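Local coordinates for protein nitrite reductase (PDB 2DV6) that probably reduces nitrite to nitric oxide at copper centres, with a cytochrome c as electron donor, as a step of denitrification, at residues P266-N271 against M313-L318; F223-T227 against F248-I252; K106-Y112 against E125-L131. All blocks are in the same frame, centred on the assembly; numbering follows the deposited sequence.

Contact 1 (P266-N271 against M313-L318). With CU (copper (II) ion), chain G.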
ATOM      1  N   PRO A 266      33.006  -8.442   4.458  1.00 20.23           N
ATOM      2  CA  PRO A 266      32.564  -7.040   4.189  1.00 20.54           C
ATOM      3  C   PRO A 266      31.908  -6.380   5.395  1.00 20.04           C
ATOM      4  O   PRO A 266      31.977  -5.171   5.528  1.00 19.97           O
ATOM      5  CB  PRO A 266      31.550  -7.179   3.048  1.00 19.81           C
ATOM      6  CG  PRO A 266      31.232  -8.620   2.939  1.00 18.97           C
ATOM      7  CD  PRO A 266      32.377  -9.398   3.530  1.00 20.38           C
ATOM      8  N   THR A 267      31.279  -7.170   6.267  1.00 20.46           N
ATOM      9  CA  THR A 267      30.790  -6.636   7.541  1.00 20.79           C
ATOM     10  C   THR A 267      31.902  -6.151   8.500  1.00 21.58           C
ATOM     11  O   THR A 267      31.792  -5.075   9.058  1.00 21.62           O
ATOM     12  CB  THR A 267      29.952  -7.680   8.285  1.00 22.69           C
ATOM     13  OG1 THR A 267      28.858  -8.136   7.442  1.00 22.74           O
ATOM     14  CG2 THR A 267      29.431  -7.085   9.616  1.00 21.19           C
ATOM     15  N   HIS A 268      32.950  -6.949   8.710  1.00 20.11           N
ATOM     16  CA  HIS A 268      34.062  -6.517   9.557  1.00 20.25           C
ATOM     17  C   HIS A 268      34.751  -5.272   8.975  1.00 20.24           C
ATOM     18  O   HIS A 268      35.163  -4.384   9.725  1.00 20.61           O
ATOM     19  CB  HIS A 268      35.081  -7.674   9.804  1.00 20.62           C
ATOM     20  CG  HIS A 268      34.537  -8.766  10.695  1.00 21.01           C
ATOM     21  ND1 HIS A 268      34.963  -8.952  11.992  1.00 21.77           N
ATOM     22  CD2 HIS A 268      33.544  -9.664  10.499  1.00 20.86           C
ATOM     23  CE1 HIS A 268      34.279  -9.928  12.555  1.00 20.82           C
ATOM     24  NE2 HIS A 268      33.399 -10.371  11.676  1.00 23.33           N
ATOM     25  N   ILE A 269      34.883  -5.222   7.649  1.00 19.46           N
ATOM     26  CA  ILE A 269      35.494  -4.077   6.965  1.00 19.82           C
ATOM     27  C   ILE A 269      34.626  -2.827   7.068  1.00 19.80           C
ATOM     28  O   ILE A 269      35.106  -1.761   7.513  1.00 20.10           O
ATOM     29  CB  ILE A 269      35.816  -4.383   5.496  1.00 20.04           C
ATOM     30  CG1 ILE A 269      36.985  -5.343   5.422  1.00 19.66           C
ATOM     31  CG2 ILE A 269      36.152  -3.086   4.698  1.00 20.49           C
ATOM     32  CD1 ILE A 269      37.181  -5.923   4.019  1.00 17.58           C
ATOM     33  N   THR A 270      33.342  -2.934   6.737  1.00 19.07           N
ATOM     34  CA  THR A 270      32.511  -1.717   6.842  1.00 19.25           C
ATOM     35  C   THR A 270      32.532  -1.146   8.289  1.00 19.44           C
ATOM     36  O   THR A 270      32.534   0.066   8.465  1.00 19.02           O
ATOM     37  CB  THR A 270      31.026  -1.895   6.341  1.00 18.60           C
ATOM     38  OG1 THR A 270      30.344  -0.631   6.447  1.00 19.57           O
ATOM     39  CG2 THR A 270      30.253  -2.894   7.187  1.00 16.89           C
ATOM     40  N   ASN A 271      32.553  -2.014   9.302  1.00 18.23           N
ATOM     41  CA  ASN A 271      32.539  -1.551  10.692  1.00 19.28           C
ATOM     42  C   ASN A 271      33.842  -0.864  11.152  1.00 18.60           C
ATOM     43  O   ASN A 271      33.899  -0.327  12.253  1.00 19.62           O
ATOM     44  CB  ASN A 271      32.209  -2.688  11.662  1.00 18.51           C
ATOM     45  CG  ASN A 271      30.777  -3.170  11.558  1.00 18.31           C
ATOM     46  OD1 ASN A 271      30.471  -4.324  11.913  1.00 19.97           O
ATOM     47  ND2 ASN A 271      29.888  -2.311  11.096  1.00 16.12           N
ATOM     48  N   MET A 313      23.608  -1.170  11.429  1.00 21.46           N
ATOM     49  CA  MET A 313      24.002  -1.652  10.116  1.00 20.43           C
ATOM     50  C   MET A 313      22.763  -2.194   9.426  1.00 20.12           C
ATOM     51  O   MET A 313      21.931  -2.849  10.052  1.00 19.79           O
ATOM     52  CB  MET A 313      25.026  -2.798  10.228  1.00 20.54           C
ATOM     53  CG  MET A 313      25.622  -3.136   8.885  1.00 20.82           C
ATOM     54  SD  MET A 313      26.803  -4.480   8.916  1.00 24.26           S
ATOM     55  CE  MET A 313      25.713  -5.905   9.040  1.00 20.62           C
ATOM     56  N   ASP A 314      22.661  -1.945   8.133  1.00 19.64           N
ATOM     57  CA  ASP A 314      21.578  -2.494   7.337  1.00 20.56           C
ATOM     58  C   ASP A 314      22.270  -3.471   6.364  1.00 20.55           C
ATOM     59  O   ASP A 314      23.012  -3.073   5.457  1.00 19.16           O
ATOM     60  CB  ASP A 314      20.856  -1.356   6.614  1.00 20.90           C
ATOM     61  CG  ASP A 314      19.701  -1.823   5.749  1.00 21.61           C
ATOM     62  OD1 ASP A 314      19.801  -2.904   5.107  1.00 23.91           O
ATOM     63  OD2 ASP A 314      18.695  -1.072   5.682  1.00 22.25           O
ATOM     64  N   TYR A 315      22.030  -4.756   6.587  1.00 20.93           N
ATOM     65  CA  TYR A 315      22.607  -5.809   5.751  1.00 21.86           C
ATOM     66  C   TYR A 315      22.198  -5.751   4.271  1.00 20.87           C
ATOM     67  O   TYR A 315      23.036  -5.951   3.404  1.00 20.77           O
ATOM     68  CB  TYR A 315      22.299  -7.185   6.360  1.00 22.33           C
ATOM     69  CG  TYR A 315      22.583  -8.326   5.443  1.00 25.51           C
ATOM     70  CD1 TYR A 315      23.859  -8.868   5.331  1.00 26.67           C
ATOM     71  CD2 TYR A 315      21.553  -8.870   4.669  1.00 28.46           C
ATOM     72  CE1 TYR A 315      24.095  -9.954   4.440  1.00 29.06           C
ATOM     73  CE2 TYR A 315      21.774  -9.904   3.803  1.00 30.01           C
ATOM     74  CZ  TYR A 315      23.032 -10.450   3.702  1.00 30.34           C
ATOM     75  OH  TYR A 315      23.170 -11.492   2.811  1.00 34.02           O
ATOM     76  N   GLU A 316      20.924  -5.476   3.987  1.00 21.09           N
ATOM     77  CA  GLU A 316      20.426  -5.365   2.594  1.00 20.97           C
ATOM     78  C   GLU A 316      21.205  -4.249   1.861  1.00 20.50           C
ATOM     79  O   GLU A 316      21.620  -4.404   0.700  1.00 19.94           O
ATOM     80  CB  GLU A 316      18.915  -5.075   2.592  1.00 21.02           C
ATOM     81  CG  GLU A 316      18.297  -4.986   1.176  1.00 25.71           C
ATOM     82  CD  GLU A 316      18.493  -3.626   0.475  1.00 28.01           C
ATOM     83  OE1 GLU A 316      18.634  -3.649  -0.769  1.00 30.48           O
ATOM     84  OE2 GLU A 316      18.513  -2.545   1.142  1.00 28.68           O
ATOM     85  N   LYS A 317      21.440  -3.130   2.548  1.00 19.51           N
ATOM     86  CA  LYS A 317      22.182  -2.026   1.922  1.00 20.05           C
ATOM     87  C   LYS A 317      23.647  -2.408   1.722  1.00 20.47           C
ATOM     88  O   LYS A 317      24.208  -2.130   0.669  1.00 21.67           O
ATOM     89  CB  LYS A 317      22.071  -0.734   2.744  1.00 18.64           C
ATOM     90  CG  LYS A 317      20.709  -0.014   2.645  1.00 18.29           C
ATOM     91  CD  LYS A 317      20.735   1.218   3.610  1.00 17.19           C
ATOM     92  CE  LYS A 317      19.333   1.905   3.741  1.00 18.77           C
ATOM     93  NZ  LYS A 317      19.522   3.258   4.417  1.00 17.95           N
ATOM     94  N   LEU A 318      24.267  -3.021   2.736  1.00 20.20           N
ATOM     95  CA  LEU A 318      25.632  -3.565   2.586  1.00 21.17           C
ATOM     96  C   LEU A 318      25.764  -4.505   1.402  1.00 22.04           C
ATOM     97  O   LEU A 318      26.616  -4.305   0.553  1.00 22.06           O
ATOM     98  CB  LEU A 318      26.054  -4.346   3.827  1.00 19.55           C
ATOM     99  CG  LEU A 318      27.485  -4.505   4.322  1.00 21.01           C
ATOM    100  CD1 LEU A 318      27.596  -5.884   5.062  1.00 18.21           C
ATOM    101  CD2 LEU A 318      28.668  -4.213   3.367  1.00 17.32           C
TER
HETATM  102 CU    CU G 500      36.907  -8.466  12.625  1.00 24.12          CU
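Pro266, in the short helix 265-270, sets the CB of its ring 4.1 Å from Leu318 CD2. The other methyl of that leucine, CD1, reaches the next residue and comes 3.5 Å from Thr267 OG1. Thr267 has its hydroxyl beside the backbone N (chi1 -56°), which turns the methyl to a second partner: CG2 rests 3.8 Å from Met313 SD, the two side chains crossing at about a right angle. The polar side of OG1 is served by Ser264 and by Thr99 of the second subunit. The next residue, His268, turns to the metal: its ND1 binds copper at 2.1 Å and, with His219, Cys260 and Met273, forms the type 1 site of a cupredoxin domain, so a helix that carries a copper ligand is flanked by the segment 313-318. Thr270 directs CG2 into the contact, 4.2 Å from Met313 SD and close to Leu318 CG, while its OG1 bonds to Glu298 O. Extended first and second torsions of Met313 (chi1 -170°) carry SD out to these threonine methyls, and a bend at chi3 (77°) turns CE toward Thr267, 3.9 Å from Thr267 CG2. Asn271 brings its amide to the same sulfur, with ND2 4.4 Å from Met313 SD, and its backbone bonds to Trp186.

Contact 2 (F223-T227 against F248-I252). With CU (copper (II) ion), chain H.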
ATOM      1  N   PHE A 223      46.866  -9.428   5.696  1.00 23.82           N
ATOM      2  CA  PHE A 223      47.747  -8.380   5.140  1.00 23.48           C
ATOM      3  C   PHE A 223      47.986  -8.623   3.638  1.00 24.31           C
ATOM      4  O   PHE A 223      48.443  -9.723   3.264  1.00 24.16           O
ATOM      5  CB  PHE A 223      49.130  -8.342   5.832  1.00 22.33           C
ATOM      6  CG  PHE A 223      49.086  -8.135   7.332  1.00 22.87           C
ATOM      7  CD1 PHE A 223      49.088  -9.235   8.211  1.00 23.08           C
ATOM      8  CD2 PHE A 223      49.084  -6.860   7.865  1.00 21.48           C
ATOM      9  CE1 PHE A 223      49.069  -9.045   9.597  1.00 22.64           C
ATOM     10  CE2 PHE A 223      49.065  -6.653   9.233  1.00 22.73           C
ATOM     11  CZ  PHE A 223      49.035  -7.751  10.113  1.00 22.25           C
ATOM     12  N   HIS A 224      47.717  -7.627   2.787  1.00 23.61           N
ATOM     13  CA  HIS A 224      47.989  -7.794   1.335  1.00 25.49           C
ATOM     14  C   HIS A 224      49.495  -7.859   1.032  1.00 26.20           C
ATOM     15  O   HIS A 224      49.892  -8.290  -0.057  1.00 26.87           O
ATOM     16  CB  HIS A 224      47.332  -6.685   0.482  1.00 24.94           C
ATOM     17  CG  HIS A 224      45.847  -6.762   0.427  1.00 23.62           C
ATOM     18  ND1 HIS A 224      45.097  -5.933  -0.376  1.00 24.56           N
ATOM     19  CD2 HIS A 224      44.970  -7.600   1.026  1.00 23.39           C
ATOM     20  CE1 HIS A 224      43.815  -6.229  -0.240  1.00 23.32           C
ATOM     21  NE2 HIS A 224      43.711  -7.233   0.606  1.00 23.47           N
ATOM     22  N   GLY A 225      50.320  -7.399   1.973  1.00 27.11           N
ATOM     23  CA  GLY A 225      51.772  -7.571   1.851  1.00 29.20           C
ATOM     24  C   GLY A 225      52.353  -8.874   2.413  1.00 29.58           C
ATOM     25  O   GLY A 225      53.570  -9.082   2.369  1.00 30.13           O
ATOM     26  N   ALA A 226      51.483  -9.730   2.953  1.00 28.75           N
ATOM     27  CA  ALA A 226      51.874 -11.043   3.433  1.00 29.12           C
ATOM     28  C   ALA A 226      51.682 -12.109   2.346  1.00 29.25           C
ATOM     29  O   ALA A 226      50.742 -12.032   1.518  1.00 30.92           O
ATOM     30  CB  ALA A 226      51.095 -11.406   4.718  1.00 26.34           C
ATOM     31  N   THR A 227      52.576 -13.094   2.335  1.00 29.01           N
ATOM     32  CA  THR A 227      52.510 -14.201   1.363  1.00 29.30           C
ATOM     33  C   THR A 227      52.160 -15.488   2.099  1.00 29.55           C
ATOM     34  O   THR A 227      52.916 -15.931   2.964  1.00 30.26           O
ATOM     35  CB  THR A 227      53.857 -14.388   0.635  1.00 29.37           C
ATOM     36  OG1 THR A 227      54.185 -13.195  -0.062  1.00 30.39           O
ATOM     37  CG2 THR A 227      53.798 -15.519  -0.356  1.00 28.06           C
ATOM     38  N   PHE A 248      55.575 -13.792   9.668  1.00 26.01           N
ATOM     39  CA  PHE A 248      55.565 -13.872   8.213  1.00 26.72           C
ATOM     40  C   PHE A 248      56.657 -13.015   7.631  1.00 27.64           C
ATOM     41  O   PHE A 248      57.042 -12.021   8.231  1.00 28.00           O
ATOM     42  CB  PHE A 248      54.170 -13.536   7.599  1.00 27.01           C
ATOM     43  CG  PHE A 248      53.700 -12.119   7.830  1.00 26.97           C
ATOM     44  CD1 PHE A 248      54.096 -11.086   6.974  1.00 27.21           C
ATOM     45  CD2 PHE A 248      52.838 -11.826   8.868  1.00 27.12           C
ATOM     46  CE1 PHE A 248      53.652  -9.767   7.179  1.00 25.98           C
ATOM     47  CE2 PHE A 248      52.376 -10.508   9.076  1.00 27.51           C
ATOM     48  CZ  PHE A 248      52.811  -9.483   8.245  1.00 27.36           C
ATOM     49  N   LYS A 249      57.179 -13.425   6.487  1.00 28.21           N
ATOM     50  CA  LYS A 249      58.154 -12.609   5.756  1.00 30.58           C
ATOM     51  C   LYS A 249      57.487 -11.584   4.826  1.00 29.79           C
ATOM     52  O   LYS A 249      56.469 -11.880   4.169  1.00 30.42           O
ATOM     53  CB  LYS A 249      59.133 -13.491   4.956  1.00 32.52           C
ATOM     54  CG  LYS A 249      60.162 -14.220   5.841  1.00 36.69           C
ATOM     55  CD  LYS A 249      61.327 -14.797   5.021  1.00 41.33           C
ATOM     56  CE  LYS A 249      62.531 -13.786   4.892  1.00 44.58           C
ATOM     57  NZ  LYS A 249      63.593 -13.911   6.004  1.00 46.57           N
ATOM     58  N   ALA A 250      58.079 -10.399   4.775  1.00 28.87           N
ATOM     59  CA  ALA A 250      57.693  -9.341   3.851  1.00 28.41           C
ATOM     60  C   ALA A 250      58.598  -9.399   2.643  1.00 28.60           C
ATOM     61  O   ALA A 250      59.696  -8.858   2.655  1.00 28.99           O
ATOM     62  CB  ALA A 250      57.802  -7.973   4.516  1.00 27.89           C
ATOM     63  N   LEU A 251      58.110 -10.032   1.588  1.00 28.78           N
ATOM     64  CA  LEU A 251      58.935 -10.356   0.427  1.00 28.98           C
ATOM     65  C   LEU A 251      58.963  -9.323  -0.675  1.00 27.98           C
ATOM     66  O   LEU A 251      59.828  -9.379  -1.516  1.00 27.93           O
ATOM     67  CB  LEU A 251      58.494 -11.702  -0.178  1.00 28.21           C
ATOM     68  CG  LEU A 251      58.438 -12.889   0.800  1.00 29.88           C
ATOM     69  CD1 LEU A 251      57.666 -14.066   0.153  1.00 29.49           C
ATOM     70  CD2 LEU A 251      59.878 -13.313   1.246  1.00 28.56           C
ATOM     71  N   ILE A 252      57.980  -8.423  -0.713  1.00 28.07           N
ATOM     72  CA  ILE A 252      57.806  -7.507  -1.850  1.00 26.46           C
ATOM     73  C   ILE A 252      57.440  -6.104  -1.374  1.00 25.39           C
ATOM     74  O   ILE A 252      56.441  -5.929  -0.654  1.00 24.41           O
ATOM     75  CB  ILE A 252      56.726  -8.043  -2.837  1.00 26.49           C
ATOM     76  CG1 ILE A 252      57.103  -9.466  -3.313  1.00 25.93           C
ATOM     77  CG2 ILE A 252      56.519  -7.091  -4.029  1.00 25.34           C
ATOM     78  CD1 ILE A 252      56.018 -10.145  -4.168  1.00 26.36           C
TER
HETATM   79 CU    CU H 501      41.960  -8.227   1.128  1.00 28.87          CU
HETATM   80  O   HOH W   1      55.738  -7.869   1.246  1.00 19.46           O
HETATM   81  O   HOH W   2      55.247 -11.223   1.605  1.00 22.17           O
HETATM   82  O   HOH W   3      54.518 -13.749   4.107  1.00 28.84           O
HETATM   83  O   HOH W   4      40.865 -10.490   0.836  0.50 36.49           O
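The rings of Phe223 and Phe248 meet obliquely, with centroids 5.1 Å apart and planes at 37°. Phe248 CZ lies over a face of the Phe223 ring, displaced toward its rim, and Phe248 CE2 comes 3.6 Å from Phe223 CD1. Phe223 holds CG beside its backbone N (chi1 -57°). The first torsion puts the second ring there: Phe248 has CG between its backbone N and carbonyl carbon (chi1 64°), and this also carries the ring over to Ala226. The methyl of Ala226 sits over a face of Phe248 in a CH-pi contact, with CB 4.0 Å from the ring centroid. Strand 243-249, at the edge of its sheet within the chain, pairs through Phe248 with a strand of the second subunit. Ala226 closes a type I beta turn begun by Phe223, and the turn holds His224, whose NE2 binds copper at 2.1 Å. His259, His416 of the second subunit and a water complete this type 2 copper site, and Gln389 of that subunit bonds to His224 ND1. Thr227 keeps OG1 beside its backbone N, 3.6 Å from Leu251 CD1, the two side chains crossing at about a right angle. No direct hydrogen bond joins the segments; waters do that work. One bonds to Gly225 O, Thr227 OG1, Lys249 O and Leu251 N, another links Gly225 O to Ile252 N, and a third accepts from Thr227 N at 2.7 Å and donates to Lys249 O. The chemistry is thus divided: carbon surfaces meet at the two ends of the turn, while backbone polar groups and the Thr227 hydroxyl meet through water, whose protons the acceptors probably have to share.

Contact 3 (K106-Y112 against E125-L131)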
ATOM      1  N   LYS A 106      25.653  38.049   6.705  1.00 39.33           N
ATOM      2  CA  LYS A 106      25.059  38.984   7.687  1.00 39.57           C
ATOM      3  C   LYS A 106      24.285  38.276   8.790  1.00 39.28           C
ATOM      4  O   LYS A 106      23.333  37.543   8.508  1.00 39.01           O
ATOM      5  CB  LYS A 106      24.123  40.035   7.056  1.00 40.92           C
ATOM      6  CG  LYS A 106      24.225  40.307   5.551  1.00 44.58           C
ATOM      7  CD  LYS A 106      22.763  40.462   4.909  1.00 46.59           C
ATOM      8  CE  LYS A 106      22.742  40.990   3.429  1.00 46.47           C
ATOM      9  NZ  LYS A 106      23.372  40.071   2.411  1.00 45.63           N
ATOM     10  N   VAL A 107      24.681  38.548  10.041  1.00 39.41           N
ATOM     11  CA  VAL A 107      23.986  38.144  11.277  1.00 38.98           C
ATOM     12  C   VAL A 107      22.568  38.705  11.255  1.00 39.17           C
ATOM     13  O   VAL A 107      22.332  39.724  10.618  1.00 40.10           O
ATOM     14  CB  VAL A 107      24.784  38.632  12.543  1.00 39.10           C
ATOM     15  CG1 VAL A 107      24.013  38.441  13.841  1.00 38.51           C
ATOM     16  CG2 VAL A 107      26.108  37.901  12.657  1.00 38.66           C
ATOM     17  N   GLY A 108      21.624  38.020  11.905  1.00 38.80           N
ATOM     18  CA  GLY A 108      20.217  38.427  11.943  1.00 38.28           C
ATOM     19  C   GLY A 108      19.258  37.285  11.604  1.00 39.33           C
ATOM     20  O   GLY A 108      19.684  36.137  11.448  1.00 38.98           O
ATOM     21  N   GLU A 109      17.965  37.606  11.494  1.00 39.49           N
ATOM     22  CA  GLU A 109      16.912  36.630  11.184  1.00 40.03           C
ATOM     23  C   GLU A 109      16.311  36.961   9.841  1.00 38.43           C
ATOM     24  O   GLU A 109      15.958  38.109   9.602  1.00 38.35           O
ATOM     25  CB  GLU A 109      15.813  36.636  12.248  1.00 42.60           C
ATOM     26  CG  GLU A 109      16.325  36.264  13.650  1.00 47.94           C
ATOM     27  CD  GLU A 109      15.202  35.815  14.621  1.00 51.89           C
ATOM     28  OE1 GLU A 109      15.412  35.966  15.871  1.00 52.66           O
ATOM     29  OE2 GLU A 109      14.129  35.317  14.132  1.00 53.05           O
ATOM     30  N   PHE A 110      16.202  35.949   8.970  1.00 36.38           N
ATOM     31  CA  PHE A 110      15.779  36.124   7.589  1.00 34.24           C
ATOM     32  C   PHE A 110      14.709  35.088   7.237  1.00 33.52           C
ATOM     33  O   PHE A 110      14.882  33.902   7.523  1.00 33.98           O
ATOM     34  CB  PHE A 110      16.998  35.958   6.662  1.00 33.82           C
ATOM     35  CG  PHE A 110      18.146  36.855   7.021  1.00 33.63           C
ATOM     36  CD1 PHE A 110      19.082  36.461   7.977  1.00 33.01           C
ATOM     37  CD2 PHE A 110      18.272  38.114   6.431  1.00 34.53           C
ATOM     38  CE1 PHE A 110      20.144  37.307   8.330  1.00 34.02           C
ATOM     39  CE2 PHE A 110      19.333  38.972   6.785  1.00 33.96           C
ATOM     40  CZ  PHE A 110      20.264  38.563   7.739  1.00 33.30           C
ATOM     41  N   ASN A 111      13.629  35.519   6.597  1.00 31.58           N
ATOM     42  CA  ASN A 111      12.590  34.594   6.174  1.00 31.80           C
ATOM     43  C   ASN A 111      13.022  33.790   4.937  1.00 30.23           C
ATOM     44  O   ASN A 111      13.713  34.308   4.077  1.00 29.84           O
ATOM     45  CB  ASN A 111      11.295  35.338   5.862  1.00 33.85           C
ATOM     46  CG  ASN A 111      10.681  35.988   7.091  1.00 37.46           C
ATOM     47  OD1 ASN A 111      10.207  37.111   7.021  1.00 40.66           O
ATOM     48  ND2 ASN A 111      10.697  35.293   8.224  1.00 38.01           N
ATOM     49  N   TYR A 112      12.619  32.528   4.859  1.00 27.49           N
ATOM     50  CA  TYR A 112      12.658  31.825   3.580  1.00 25.63           C
ATOM     51  C   TYR A 112      11.208  31.520   3.258  1.00 24.91           C
ATOM     52  O   TYR A 112      10.420  31.322   4.164  1.00 24.30           O
ATOM     53  CB  TYR A 112      13.538  30.569   3.624  1.00 24.03           C
ATOM     54  CG  TYR A 112      13.091  29.426   4.546  1.00 23.29           C
ATOM     55  CD1 TYR A 112      13.630  29.284   5.825  1.00 22.86           C
ATOM     56  CD2 TYR A 112      12.155  28.468   4.112  1.00 23.29           C
ATOM     57  CE1 TYR A 112      13.254  28.207   6.678  1.00 22.22           C
ATOM     58  CE2 TYR A 112      11.739  27.397   4.960  1.00 23.23           C
ATOM     59  CZ  TYR A 112      12.321  27.262   6.228  1.00 22.68           C
ATOM     60  OH  TYR A 112      11.933  26.214   7.037  1.00 23.35           O
ATOM     61  N   GLU A 125       6.609  29.279   4.750  1.00 24.83           N
ATOM     62  CA  GLU A 125       7.550  30.266   5.199  1.00 26.29           C
ATOM     63  C   GLU A 125       8.187  29.795   6.487  1.00 25.14           C
ATOM     64  O   GLU A 125       7.478  29.278   7.373  1.00 24.66           O
ATOM     65  CB  GLU A 125       6.783  31.580   5.489  1.00 29.28           C
ATOM     66  CG  GLU A 125       7.625  32.639   6.225  1.00 35.34           C
ATOM     67  CD  GLU A 125       6.987  34.029   6.240  1.00 37.42           C
ATOM     68  OE1 GLU A 125       5.754  34.132   6.241  1.00 40.03           O
ATOM     69  OE2 GLU A 125       7.741  35.019   6.246  1.00 41.59           O
ATOM     70  N   GLY A 126       9.490  30.018   6.626  1.00 23.58           N
ATOM     71  CA  GLY A 126      10.169  29.824   7.915  1.00 24.42           C
ATOM     72  C   GLY A 126      11.341  30.803   8.099  1.00 24.47           C
ATOM     73  O   GLY A 126      11.472  31.750   7.347  1.00 24.47           O
ATOM     74  N   ASN A 127      12.180  30.581   9.097  1.00 25.76           N
ATOM     75  CA  ASN A 127      13.347  31.453   9.328  1.00 27.69           C
ATOM     76  C   ASN A 127      14.701  30.796   9.237  1.00 27.83           C
ATOM     77  O   ASN A 127      14.879  29.618   9.584  1.00 27.68           O
ATOM     78  CB  ASN A 127      13.270  32.110  10.704  1.00 31.55           C
ATOM     79  CG  ASN A 127      11.994  32.886  10.890  1.00 35.87           C
ATOM     80  OD1 ASN A 127      11.573  33.612   9.992  1.00 38.98           O
ATOM     81  ND2 ASN A 127      11.360  32.733  12.048  1.00 39.10           N
ATOM     82  N   ILE A 128      15.661  31.578   8.773  1.00 27.87           N
ATOM     83  CA  ILE A 128      17.067  31.250   8.898  1.00 28.59           C
ATOM     84  C   ILE A 128      17.603  32.225   9.962  1.00 29.06           C
ATOM     85  O   ILE A 128      17.372  33.412   9.847  1.00 28.71           O
ATOM     86  CB  ILE A 128      17.812  31.497   7.552  1.00 28.39           C
ATOM     87  CG1 ILE A 128      17.181  30.658   6.446  1.00 28.73           C
ATOM     88  CG2 ILE A 128      19.342  31.216   7.711  1.00 29.43           C
ATOM     89  CD1 ILE A 128      17.956  30.622   5.160  1.00 29.24           C
ATOM     90  N   GLN A 129      18.263  31.721  11.002  1.00 29.46           N
ATOM     91  CA  GLN A 129      18.959  32.554  11.964  1.00 30.66           C
ATOM     92  C   GLN A 129      20.457  32.481  11.678  1.00 30.65           C
ATOM     93  O   GLN A 129      21.072  31.415  11.802  1.00 28.45           O
ATOM     94  CB  GLN A 129      18.726  32.058  13.374  1.00 33.86           C
ATOM     95  CG  GLN A 129      17.411  32.500  14.021  1.00 38.83           C
ATOM     96  CD  GLN A 129      17.208  31.849  15.401  1.00 42.43           C
ATOM     97  OE1 GLN A 129      18.134  31.232  15.974  1.00 43.55           O
ATOM     98  NE2 GLN A 129      15.982  31.986  15.943  1.00 45.41           N
ATOM     99  N   VAL A 130      21.033  33.607  11.277  1.00 30.42           N
ATOM    100  CA  VAL A 130      22.481  33.691  11.153  1.00 31.74           C
ATOM    101  C   VAL A 130      23.032  34.229  12.482  1.00 33.71           C
ATOM    102  O   VAL A 130      22.755  35.379  12.844  1.00 35.15           O
ATOM    103  CB  VAL A 130      22.903  34.588  10.009  1.00 29.78           C
ATOM    104  CG1 VAL A 130      24.416  34.607   9.914  1.00 29.13           C
ATOM    105  CG2 VAL A 130      22.275  34.122   8.689  1.00 29.43           C
ATOM    106  N   LEU A 131      23.767  33.391  13.212  1.00 34.41           N
ATOM    107  CA  LEU A 131      24.308  33.757  14.518  1.00 35.55           C
ATOM    108  C   LEU A 131      25.755  34.186  14.385  1.00 37.08           C
ATOM    109  O   LEU A 131      26.444  33.759  13.464  1.00 37.77           O
ATOM    110  CB  LEU A 131      24.230  32.585  15.500  1.00 34.92           C
ATOM    111  CG  LEU A 131      22.895  31.937  15.879  1.00 34.27           C
ATOM    112  CD1 LEU A 131      23.129  30.614  16.601  1.00 33.23           C
ATOM    113  CD2 LEU A 131      22.095  32.839  16.760  1.00 33.29           C
TER
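Phe110 O receives the amide of Ile128 in a short, almost straight hydrogen bond (2.8 Å, 177° at the hydrogen), and the CA-H of Asn127 adds a weaker contact to the same oxygen. The exchange is returned by Phe110 N to Ile128 O at 2.9 Å, and the same double bonding joins Gly108 with Val130 and Tyr112 with Gly126, giving three hydrogen-bonded pairs of two neighbouring antiparallel strands. On the face that holds Phe110, Tyr112, Ile128 and Val130, aromatic and aliphatic side chains pack against each other. Tyr112 has CG between its backbone N and carbonyl carbon (chi1 65°), a torsion that folds the ring flat over Gly126, whose CA lies 3.9 Å from the ring centroid in a CH-pi contact. Having no side chain, Gly126 lets the ring come this close. Beyond it, Tyr112 CD1 reaches Ile128 CG1 at 3.9 Å, and Phe110 CE1 meets Val130 CG2 at 3.8 Å. On the other face Glu109 and Gln129 run alongside each other, CG to CG at 3.9 Å. Asn111 and Asn127 also lie side by side. Glu125 OE2 lies near the amide of Asn111 but is engaged by Arg120 in a salt bridge. In this sheet of the N-terminal cupredoxin domain, strand 57-60 flanks 125-131 and strand 80-81 flanks 108-113, while the connection between the paired strands supplies Cys114 and His119 to the domain's copper and contains helix 119-122, which begins with His119.

Along the chain contact 3 comes first, then contact 2, then contact 1, and none lies inside the loop closed by another. Contact 3 belongs to one sheet of the N-terminal cupredoxin domain, near that domain's own copper, and its centre is about 40 Å from that of contact 1 and about 58 Å from that of contact 2; contacts 2 and 3 lie on opposite sides of the chain's centre. Contact 2 and segment 266-271 share the next cupredoxin domain, whereas 313-318 comes from later in the chain. Contacts 1 and 2 have centres about 27 Å apart. Their copper ions are probably coupled through the adjacent ligands His259 and Cys260, as in related nitrite reductases. Both contacts also touch the second subunit.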